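Local coordinates for 2-C-methyl-D-erythritol 4-phosphate cytidylyltransferase (Anaerococcus prevotii, PDB 4KT7) that catalyses transfer of the cytidylyl group of CTP to 2-C-methyl-D-erythritol 4-phosphate, giving 4-CDP-2-C-methyl-D-erythritol, probably as a step of isoprenoid biosynthesis, at the interface of chains A and B. Numbering follows the deposited sequence. Chains: chain A/B, 2-C-methyl-D-erythritol 4-phosphate cytidylyltransferase.

The interface of chains A and B. Residues chain A 135, 165, 192, 194-195, 198, 206, 208; chain B 145, 147, 151-153, 156.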
loop_
_atom_site.group_PDB
_atom_site.type_symbol
_atom_site.label_atom_id
_atom_site.label_comp_id
_atom_site.label_asym_id
_atom_site.label_seq_id
_atom_site.Cartn_x
_atom_site.Cartn_y
_atom_site.Cartn_z
ATOM N N ILE A 135 6.299 -9.257 -14.201
ATOM C CA ILE A 135 6.494 -8.500 -12.953
ATOM C C ILE A 135 5.745 -9.171 -11.825
ATOM O O ILE A 135 4.814 -9.933 -12.076
ATOM C CB ILE A 135 5.986 -7.052 -13.073
ATOM C CG1 ILE A 135 4.462 -7.027 -13.254
ATOM C CG2 ILE A 135 6.643 -6.367 -14.258
ATOM C CD1 ILE A 135 3.888 -5.605 -13.337
ATOM N N ILE A 165 2.912 -3.049 -7.339
ATOM C CA ILE A 165 4.044 -3.839 -7.808
ATOM C C ILE A 165 5.113 -4.025 -6.754
ATOM O O ILE A 165 5.249 -3.232 -5.824
ATOM C CB ILE A 165 4.699 -3.245 -9.078
ATOM C CG1 ILE A 165 5.449 -1.958 -8.742
ATOM C CG2 ILE A 165 3.634 -3.006 -10.147
ATOM C CD1 ILE A 165 6.198 -1.368 -9.913
ATOM N N ASP A 192 8.719 2.190 -13.203
ATOM C CA ASP A 192 9.501 0.963 -13.092
ATOM C C ASP A 192 9.862 0.498 -14.486
ATOM O O ASP A 192 9.366 1.061 -15.469
ATOM C CB ASP A 192 8.692 -0.125 -12.391
ATOM C CG ASP A 192 7.566 -0.652 -13.254
ATOM O OD1 ASP A 192 6.618 0.122 -13.555
ATOM O OD2 ASP A 192 7.611 -1.846 -13.633
ATOM N N SER A 194 9.062 -2.051 -16.247
ATOM C CA SER A 194 8.032 -2.622 -17.119
ATOM C C SER A 194 7.179 -1.547 -17.778
ATOM O O SER A 194 6.536 -1.813 -18.792
ATOM C CB SER A 194 7.138 -3.623 -16.381
ATOM O OG SER A 194 6.220 -2.950 -15.536
ATOM N N GLN A 195 7.187 -0.328 -17.237
ATOM C CA GLN A 195 6.423 0.755 -17.870
ATOM C C GLN A 195 7.084 1.160 -19.190
ATOM O O GLN A 195 6.456 1.800 -20.049
ATOM C CB GLN A 195 6.263 1.973 -16.945
ATOM C CG GLN A 195 5.246 3.002 -17.481
ATOM C CD GLN A 195 5.070 4.193 -16.566
ATOM O OE1 GLN A 195 5.979 4.552 -15.815
ATOM N NE2 GLN A 195 3.890 4.814 -16.621
ATOM N N GLU A 198 5.022 0.402 -22.146
ATOM C CA GLU A 198 3.942 1.299 -22.520
ATOM C C GLU A 198 4.489 2.496 -23.259
ATOM O O GLU A 198 3.927 2.923 -24.267
ATOM C CB GLU A 198 3.159 1.748 -21.283
ATOM C CG GLU A 198 2.388 0.625 -20.614
ATOM C CD GLU A 198 1.957 0.975 -19.193
ATOM O OE1 GLU A 198 1.155 1.936 -19.011
ATOM O OE2 GLU A 198 2.423 0.284 -18.256
ATOM N N VAL A 206 2.961 -7.658 -20.532
ATOM C CA VAL A 206 3.710 -7.828 -19.304
ATOM C C VAL A 206 2.907 -8.767 -18.418
ATOM O O VAL A 206 1.794 -8.443 -18.013
ATOM C CB VAL A 206 3.949 -6.474 -18.581
ATOM C CG1 VAL A 206 4.800 -6.679 -17.303
ATOM C CG2 VAL A 206 4.616 -5.484 -19.517
ATOM N N VAL A 208 1.806 -10.771 -15.129
ATOM C CA VAL A 208 1.853 -10.468 -13.713
ATOM C C VAL A 208 1.882 -11.767 -12.936
ATOM O O VAL A 208 1.086 -12.667 -13.191
ATOM C CB VAL A 208 0.639 -9.629 -13.288
ATOM C CG1 VAL A 208 0.700 -9.343 -11.802
ATOM C CG2 VAL A 208 0.591 -8.319 -14.084
ATOM N N LYS B 145 -0.556 -0.682 -10.688
ATOM C CA LYS B 145 -0.933 -0.979 -12.072
ATOM C C LYS B 145 -2.346 -1.524 -12.143
ATOM O O LYS B 145 -2.783 -2.215 -11.229
ATOM C CB LYS B 145 0.057 -1.969 -12.701
ATOM C CG LYS B 145 1.450 -1.361 -12.820
ATOM C CD LYS B 145 2.415 -2.217 -13.642
ATOM C CE LYS B 145 3.835 -1.716 -13.501
ATOM N NZ LYS B 145 4.233 -0.747 -14.558
ATOM N N ILE B 147 -4.559 -4.202 -13.927
ATOM C CA ILE B 147 -4.245 -5.419 -14.650
ATOM C C ILE B 147 -5.538 -5.998 -15.191
ATOM O O ILE B 147 -6.616 -5.660 -14.701
ATOM C CB ILE B 147 -3.553 -6.418 -13.735
ATOM C CG1 ILE B 147 -4.529 -6.921 -12.684
ATOM C CG2 ILE B 147 -2.326 -5.767 -13.064
ATOM C CD1 ILE B 147 -4.297 -8.356 -12.331
HETATM N N MSE B 151 -4.280 -11.634 -16.030
HETATM C CA MSE B 151 -3.080 -11.308 -15.251
HETATM C C MSE B 151 -1.982 -10.777 -16.175
HETATM O O MSE B 151 -0.833 -11.213 -16.100
HETATM C CB MSE B 151 -2.579 -12.537 -14.466
HETATM C CG MSE B 151 -3.533 -13.013 -13.378
HETATM SE SE MSE B 151 -3.568 -11.693 -11.949
HETATM C CE MSE B 151 -1.804 -12.075 -11.206
ATOM N N TYR B 152 -2.363 -9.873 -17.077
ATOM C CA TYR B 152 -1.408 -9.062 -17.827
ATOM C C TYR B 152 -1.665 -7.611 -17.469
ATOM O O TYR B 152 -2.805 -7.238 -17.165
ATOM C CB TYR B 152 -1.594 -9.254 -19.338
ATOM C CG TYR B 152 -1.122 -10.592 -19.836
ATOM C CD1 TYR B 152 0.203 -10.793 -20.166
ATOM C CD2 TYR B 152 -1.997 -11.651 -19.972
ATOM C CE1 TYR B 152 0.648 -12.009 -20.624
ATOM C CE2 TYR B 152 -1.560 -12.885 -20.421
ATOM C CZ TYR B 152 -0.235 -13.057 -20.745
ATOM O OH TYR B 152 0.212 -14.279 -21.197
ATOM N N VAL B 153 -0.623 -6.784 -17.489
ATOM C CA VAL B 153 -0.818 -5.368 -17.203
ATOM C C VAL B 153 -1.728 -4.736 -18.256
ATOM O O VAL B 153 -1.537 -4.965 -19.462
ATOM C CB VAL B 153 0.529 -4.613 -17.139
ATOM C CG1 VAL B 153 0.312 -3.064 -17.086
ATOM C CG2 VAL B 153 1.342 -5.111 -15.940
ATOM N N THR B 156 -0.460 1.567 -16.505
ATOM C CA THR B 156 0.024 2.123 -15.246
ATOM C C THR B 156 -0.550 3.519 -15.139
ATOM O O THR B 156 -0.232 4.369 -15.939
ATOM C CB THR B 156 1.553 2.228 -15.283
ATOM O OG1 THR B 156 2.090 0.947 -15.658
ATOM C CG2 THR B 156 2.119 2.684 -13.920
HETATM O O HOH W 1 0.755 -5.800 -20.895
HETATM O O HOH W 2 2.009 6.337 -15.227
HETATM O O HOH W 3 3.721 -1.895 -17.409
#
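An arm-exchange dimer interface, typical of the IspD family, joins two copies of the protein: the beta arm of chain B, strands 144-147 and 153-155 with their connecting turn, lies against strand 206-210, A:Asp192, the 3-10 helix 193-195 and helix 196-199 of chain A, and the two-fold repeats the contact with the chains exchanged. Backbone bonds set the register. The A:Val208 amide reaches the carbonyl O of B:Met151, a selenomethionine, while the A:Val206 carbonyl takes the B:Val153 N-H nearly along its C=O axis (N to O 3.0 Å). Water 1 extends this pairing between A:Val206 N and B:Val153 O. The side chains of A:Val206 and B:Val153 run alongside each other in parallel; CG2 of B:Val153 also meets A:Ile135 CD1, the two side chains roughly perpendicular, and A:Val208 CG2.

B:Lys145 runs out extended past A:Ile135 and A:Ile165, CE resting 3.6 Å from A:Ile165 CG2, then bends at its last torsion (chi4 -93°). Its ammonium meets A:Asp192 tip to tip in a salt bridge, NZ to OD1 2.7 Å, on the syn lone pair. A:Ser194 holds the other oxygen: its OG donates to OD2 on the syn lone pair, beside the ammonium, and its N-H comes from above the carboxylate plane. The same OG accepts from B:Lys145 NZ, which also donates to B:Thr156 OG1 and touches water 3, so several polar partners grip the nitrogen and may favour its charged form.

A:Glu198 comes across B:Thr156 and binds it with both carboxylate oxygens: OE1 takes the backbone N-H, and OE2 receives the OG1 hydroxyl on its syn lone pair at 2.7 Å.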